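Local structure of beta sliding clamp (Caulobacter crescentus, 5WCE) at residues A[229-233]-A[234-238]; A[206-209]-A[210-214]. The protein probably tethers DNA polymerases and other proteins to DNA as a ring-shaped homodimer that encircles the duplex, conferring processivity on replication. All coordinates share one frame; numbering follows the deposited sequence.

Contact 1. Residues A[229-233]-A[234-238]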
loop_
_atom_site.group_PDB
_atom_site.type_symbol
_atom_site.label_atom_id
_atom_site.label_comp_id
_atom_site.label_asym_id
_atom_site.label_seq_id
_atom_site.Cartn_x
_atom_site.Cartn_y
_atom_site.Cartn_z
ATOM N N LEU A 229 -16.439 -2.350 -29.267
ATOM C CA LEU A 229 -17.174 -3.259 -28.438
ATOM C C LEU A 229 -17.916 -4.246 -29.335
ATOM O O LEU A 229 -18.531 -3.882 -30.380
ATOM C CB LEU A 229 -18.150 -2.488 -27.540
ATOM C CG LEU A 229 -19.079 -3.277 -26.635
ATOM C CD1 LEU A 229 -18.316 -4.000 -25.541
ATOM C CD2 LEU A 229 -20.047 -2.309 -25.978
ATOM N N GLN A 230 -17.864 -5.517 -28.945
ATOM C CA GLN A 230 -18.668 -6.542 -29.555
ATOM C C GLN A 230 -19.382 -7.299 -28.472
ATOM O O GLN A 230 -18.849 -7.503 -27.371
ATOM C CB GLN A 230 -17.840 -7.486 -30.428
ATOM C CG GLN A 230 -17.167 -6.809 -31.593
ATOM C CD GLN A 230 -16.118 -7.698 -32.232
ATOM O OE1 GLN A 230 -14.999 -7.816 -31.733
ATOM N NE2 GLN A 230 -16.478 -8.318 -33.326
ATOM N N VAL A 231 -20.605 -7.712 -28.800
ATOM C CA VAL A 231 -21.444 -8.363 -27.826
ATOM C C VAL A 231 -22.211 -9.515 -28.461
ATOM O O VAL A 231 -22.601 -9.451 -29.611
ATOM C CB VAL A 231 -22.455 -7.370 -27.236
ATOM C CG1 VAL A 231 -23.325 -8.052 -26.195
ATOM C CG2 VAL A 231 -21.751 -6.182 -26.620
ATOM N N SER A 232 -22.372 -10.587 -27.703
ATOM C CA SER A 232 -23.367 -11.627 -27.950
ATOM C C SER A 232 -23.956 -11.976 -26.579
ATOM O O SER A 232 -23.428 -11.509 -25.545
ATOM C CB SER A 232 -22.695 -12.871 -28.503
ATOM O OG SER A 232 -21.936 -13.519 -27.490
ATOM N N PRO A 233 -24.978 -12.835 -26.536
ATOM C CA PRO A 233 -25.475 -13.242 -25.186
ATOM C C PRO A 233 -24.467 -14.106 -24.381
ATOM O O PRO A 233 -24.665 -14.287 -23.208
ATOM C CB PRO A 233 -26.755 -14.047 -25.511
ATOM C CG PRO A 233 -27.123 -13.665 -26.929
ATOM C CD PRO A 233 -25.817 -13.403 -27.619
ATOM N N GLN A 234 -23.404 -14.605 -25.013
ATOM C CA GLN A 234 -22.404 -15.413 -24.330
ATOM C C GLN A 234 -21.063 -14.723 -24.120
ATOM O O GLN A 234 -20.268 -15.190 -23.315
ATOM C CB GLN A 234 -22.173 -16.715 -25.101
ATOM C CG GLN A 234 -23.399 -17.592 -25.233
ATOM C CD GLN A 234 -24.362 -17.180 -26.354
ATOM O OE1 GLN A 234 -23.964 -16.574 -27.359
ATOM N NE2 GLN A 234 -25.637 -17.520 -26.186
ATOM N N LYS A 235 -20.788 -13.645 -24.841
ATOM C CA LYS A 235 -19.432 -13.037 -24.858
ATOM C C LYS A 235 -19.462 -11.556 -25.051
ATOM O O LYS A 235 -20.400 -11.004 -25.631
ATOM C CB LYS A 235 -18.557 -13.601 -25.980
ATOM C CG LYS A 235 -18.315 -15.085 -25.855
ATOM C CD LYS A 235 -16.952 -15.501 -26.261
ATOM C CE LYS A 235 -16.493 -16.705 -25.445
ATOM N NZ LYS A 235 -16.791 -17.896 -26.197
ATOM N N VAL A 236 -18.411 -10.920 -24.580
ATOM C CA VAL A 236 -18.159 -9.526 -24.830
ATOM C C VAL A 236 -16.687 -9.399 -25.241
ATOM O O VAL A 236 -15.835 -10.163 -24.766
ATOM C CB VAL A 236 -18.571 -8.662 -23.615
ATOM C CG1 VAL A 236 -17.777 -8.960 -22.388
ATOM C CG2 VAL A 236 -18.395 -7.202 -23.901
ATOM N N ARG A 237 -16.408 -8.500 -26.173
ATOM C CA ARG A 237 -15.041 -8.229 -26.629
ATOM C C ARG A 237 -14.803 -6.728 -26.716
ATOM O O ARG A 237 -15.592 -5.979 -27.309
ATOM C CB ARG A 237 -14.766 -8.903 -27.954
ATOM C CG ARG A 237 -13.316 -8.834 -28.447
ATOM C CD ARG A 237 -13.122 -9.803 -29.584
ATOM N NE ARG A 237 -11.755 -9.792 -30.048
ATOM C CZ ARG A 237 -11.220 -8.900 -30.864
ATOM N NH1 ARG A 237 -11.968 -7.931 -31.406
ATOM N NH2 ARG A 237 -9.935 -9.042 -31.228
ATOM N N PHE A 238 -13.708 -6.292 -26.111
ATOM C CA PHE A 238 -13.262 -4.917 -26.172
ATOM C C PHE A 238 -11.972 -4.950 -26.984
ATOM O O PHE A 238 -11.037 -5.693 -26.640
ATOM C CB PHE A 238 -12.941 -4.383 -24.813
ATOM C CG PHE A 238 -14.063 -4.414 -23.835
ATOM C CD1 PHE A 238 -14.858 -3.280 -23.649
ATOM C CD2 PHE A 238 -14.254 -5.525 -22.988
ATOM C CE1 PHE A 238 -15.879 -3.283 -22.727
ATOM C CE2 PHE A 238 -15.277 -5.514 -22.061
ATOM C CZ PHE A 238 -16.082 -4.385 -21.931
HETATM O O HOH W 1 -14.352 -5.361 -30.207
#

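Contact 2. Residues A[206-209]-A[210-214]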
loop_
_atom_site.group_PDB
_atom_site.type_symbol
_atom_site.label_atom_id
_atom_site.label_comp_id
_atom_site.label_asym_id
_atom_site.label_seq_id
_atom_site.Cartn_x
_atom_site.Cartn_y
_atom_site.Cartn_z
ATOM N N VAL A 206 -26.072 -7.608 -21.378
ATOM C CA VAL A 206 -25.131 -8.582 -20.809
ATOM C C VAL A 206 -24.586 -8.167 -19.458
ATOM O O VAL A 206 -24.346 -6.962 -19.206
ATOM C CB VAL A 206 -23.915 -8.857 -21.733
ATOM C CG1 VAL A 206 -24.343 -9.572 -23.024
ATOM C CG2 VAL A 206 -23.168 -7.590 -22.076
ATOM N N ILE A 207 -24.273 -9.175 -18.637
ATOM C CA ILE A 207 -23.692 -8.930 -17.334
ATOM C C ILE A 207 -22.211 -9.190 -17.497
ATOM O O ILE A 207 -21.800 -10.339 -17.641
ATOM C CB ILE A 207 -24.301 -9.808 -16.227
ATOM C CG1 ILE A 207 -25.800 -9.700 -16.211
ATOM C CG2 ILE A 207 -23.686 -9.414 -14.883
ATOM C CD1 ILE A 207 -26.508 -10.842 -15.444
ATOM N N VAL A 208 -21.436 -8.107 -17.503
ATOM C CA VAL A 208 -19.986 -8.172 -17.709
ATOM C C VAL A 208 -19.327 -8.422 -16.338
ATOM O O VAL A 208 -19.498 -7.616 -15.412
ATOM C CB VAL A 208 -19.435 -6.906 -18.376
ATOM C CG1 VAL A 208 -17.957 -7.117 -18.719
ATOM C CG2 VAL A 208 -20.264 -6.497 -19.594
ATOM N N PRO A 209 -18.563 -9.533 -16.200
ATOM C CA PRO A 209 -17.955 -9.844 -14.889
ATOM C C PRO A 209 -17.112 -8.722 -14.288
ATOM O O PRO A 209 -16.445 -7.961 -15.006
ATOM C CB PRO A 209 -17.078 -11.084 -15.187
ATOM C CG PRO A 209 -17.762 -11.732 -16.335
ATOM C CD PRO A 209 -18.261 -10.580 -17.198
ATOM N N ARG A 210 -17.140 -8.648 -12.958
ATOM C CA ARG A 210 -16.397 -7.643 -12.226
ATOM C C ARG A 210 -14.957 -7.556 -12.661
ATOM O O ARG A 210 -14.461 -6.465 -12.946
ATOM C CB ARG A 210 -16.515 -7.885 -10.703
ATOM C CG ARG A 210 -15.776 -6.874 -9.843
ATOM C CD ARG A 210 -15.780 -7.261 -8.364
ATOM N NE ARG A 210 -15.148 -8.573 -8.135
ATOM C CZ ARG A 210 -15.757 -9.746 -7.889
ATOM N NH1 ARG A 210 -17.084 -9.886 -7.758
ATOM N NH2 ARG A 210 -14.981 -10.846 -7.740
ATOM N N LYS A 211 -14.270 -8.691 -12.710
ATOM C CA LYS A 211 -12.862 -8.674 -13.084
ATOM C C LYS A 211 -12.671 -8.192 -14.520
ATOM O O LYS A 211 -11.703 -7.506 -14.844
ATOM C CB LYS A 211 -12.206 -10.043 -12.835
ATOM C CG LYS A 211 -10.728 -10.060 -13.258
ATOM C CD LYS A 211 -10.030 -11.389 -12.984
ATOM C CE LYS A 211 -8.634 -11.417 -13.589
ATOM N NZ LYS A 211 -8.040 -12.783 -13.400
ATOM N N THR A 212 -13.584 -8.574 -15.410
ATOM C CA THR A 212 -13.517 -8.124 -16.804
ATOM C C THR A 212 -13.610 -6.616 -16.956
ATOM O O THR A 212 -12.882 -6.011 -17.722
ATOM C CB THR A 212 -14.653 -8.798 -17.633
ATOM O OG1 THR A 212 -14.515 -10.254 -17.532
ATOM C CG2 THR A 212 -14.611 -8.311 -19.099
ATOM N N ILE A 213 -14.533 -6.019 -16.201
ATOM C CA ILE A 213 -14.654 -4.550 -16.142
ATOM C C ILE A 213 -13.338 -3.934 -15.660
ATOM O O ILE A 213 -12.890 -2.962 -16.224
ATOM C CB ILE A 213 -15.867 -4.138 -15.273
ATOM C CG1 ILE A 213 -17.161 -4.491 -16.002
ATOM C CG2 ILE A 213 -15.783 -2.666 -14.860
ATOM C CD1 ILE A 213 -17.388 -3.756 -17.311
ATOM N N ALA A 214 -12.724 -4.523 -14.651
ATOM C CA ALA A 214 -11.523 -3.987 -14.065
ATOM C C ALA A 214 -10.386 -4.000 -15.090
ATOM O O ALA A 214 -9.699 -2.995 -15.287
ATOM C CB ALA A 214 -11.136 -4.763 -12.826
#

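Contact 1. Residues A[229-233]-A[234-238]
Gln230 and Arg237 face each other as an antiparallel hydrogen-bonded pair, and their side chains run alongside one another on the same face of the sheet. The arginine chain can be followed outward. Its CB lies 4.2 Å from Gln230 CB, and CG and CD then pass along Gln230 OE1, a path opened by CG standing anti to the backbone N (chi1 -173°) with the chain extended as far as NE. At the tip NH1 donates to Gln230 OE1 at 3.1 Å, meeting the oxygen nearly head-on, while the guanidinium and amide planes stand 83° apart. Glu239 takes the same NH1 in a salt bridge, and Gln230 NE2 is bound to the carbonyl of Ser133. A water also lies 3.0 Å from Gln230 OE1.

The two strands, 226-231 and 235-240, form a beta hairpin of the central clamp domain, within a sheet that continues into strand 243-248. At its turn Ser232 OG accepts from Gln234 N at 3.1 Å and, more weakly, from Lys235 N, so one hydroxyl gathers two amides of the returning chain; Ser232 N in turn donates to Lys235 O.

On the other face of the hairpin, Leu229 CD1 sits over the Phe238 ring in a CH-pi contact, 4.2 Å from the centroid, and the same methyl packs 3.6 Å from Val236 CG2.

Contact 2. Residues A[206-209]-A[210-214]
Val208 CG1 carries much of the apolar contact between strand 206-209 and the first turn of the helix that follows it. This methyl lies 3.6 Å from Thr212 CG2 and 3.7 Å from Ile213 CD1, and both helix side chains cross the valine at about a right angle. It reaches them because CG1 stands anti to the backbone N (chi1 -173°). Ile213 also brings CD1 up to Val208 CB and lays CG1 near Pro209 O, and it touches Leu166 of strand 165-173. With its CG1 and CD1 gone, Ile213 cut back to an alanine is likely to open a gap beside Val208 CG1 and towards Leu166.

Pro209 is the N-cap of helix 210-220, the joint where strand 206-209 gives way to a helix. The two short segments make an angle of 72°. Together with strands 226-231, 235-240 and 243-248 they build a beta-alpha-beta-beta-beta unit, the motif used twice in each domain of a sliding clamp, whose helices line the central hole of the ring.

Hydrogen bonding at the joint is carried by the backbone. Ile213 N donates to Pro209 O at 3.0 Å and closes the first helical turn; Ala214 N then continues the pattern to Arg210 O. The proline side chain contributes by van der Waals contact alone, its ring lying alongside Thr212 with CB 3.6 Å from Thr212 OG1. That hydroxyl has its hydrogen-bond partner in Ser247 OG on strand 243-248.

Among the charged groups, Lys211 NZ forms salt bridges with Asp55 and Glu29, tying the start of this helix to the N-terminal domain, whereas Arg210 NH1 binds the carbonyls of Ser155 and Glu157.

Contacts 1 and 2 lie in the central domain, their centres about 11 Å apart, and follow one another along the chain: helix 210-220, begun in contact 2, leads on to strand 226-231 of the hairpin. They also touch directly, most closely where Ser232 O packs 3.3 Å from Val206 CG1. Val206 CG1 also lies 3.7 Å from Val231 CG1, and Val236 CG1 comes 4.1 Å from Val208 CG1. Further along, Phe238 CE2 meets Thr212 CG2 at 4.1 Å, so the ring whose face is met by Leu229 CD1 also borders the helix. The general principle illustrated is that two local motifs, a hairpin and a strand-to-helix joint, can share one apolar core.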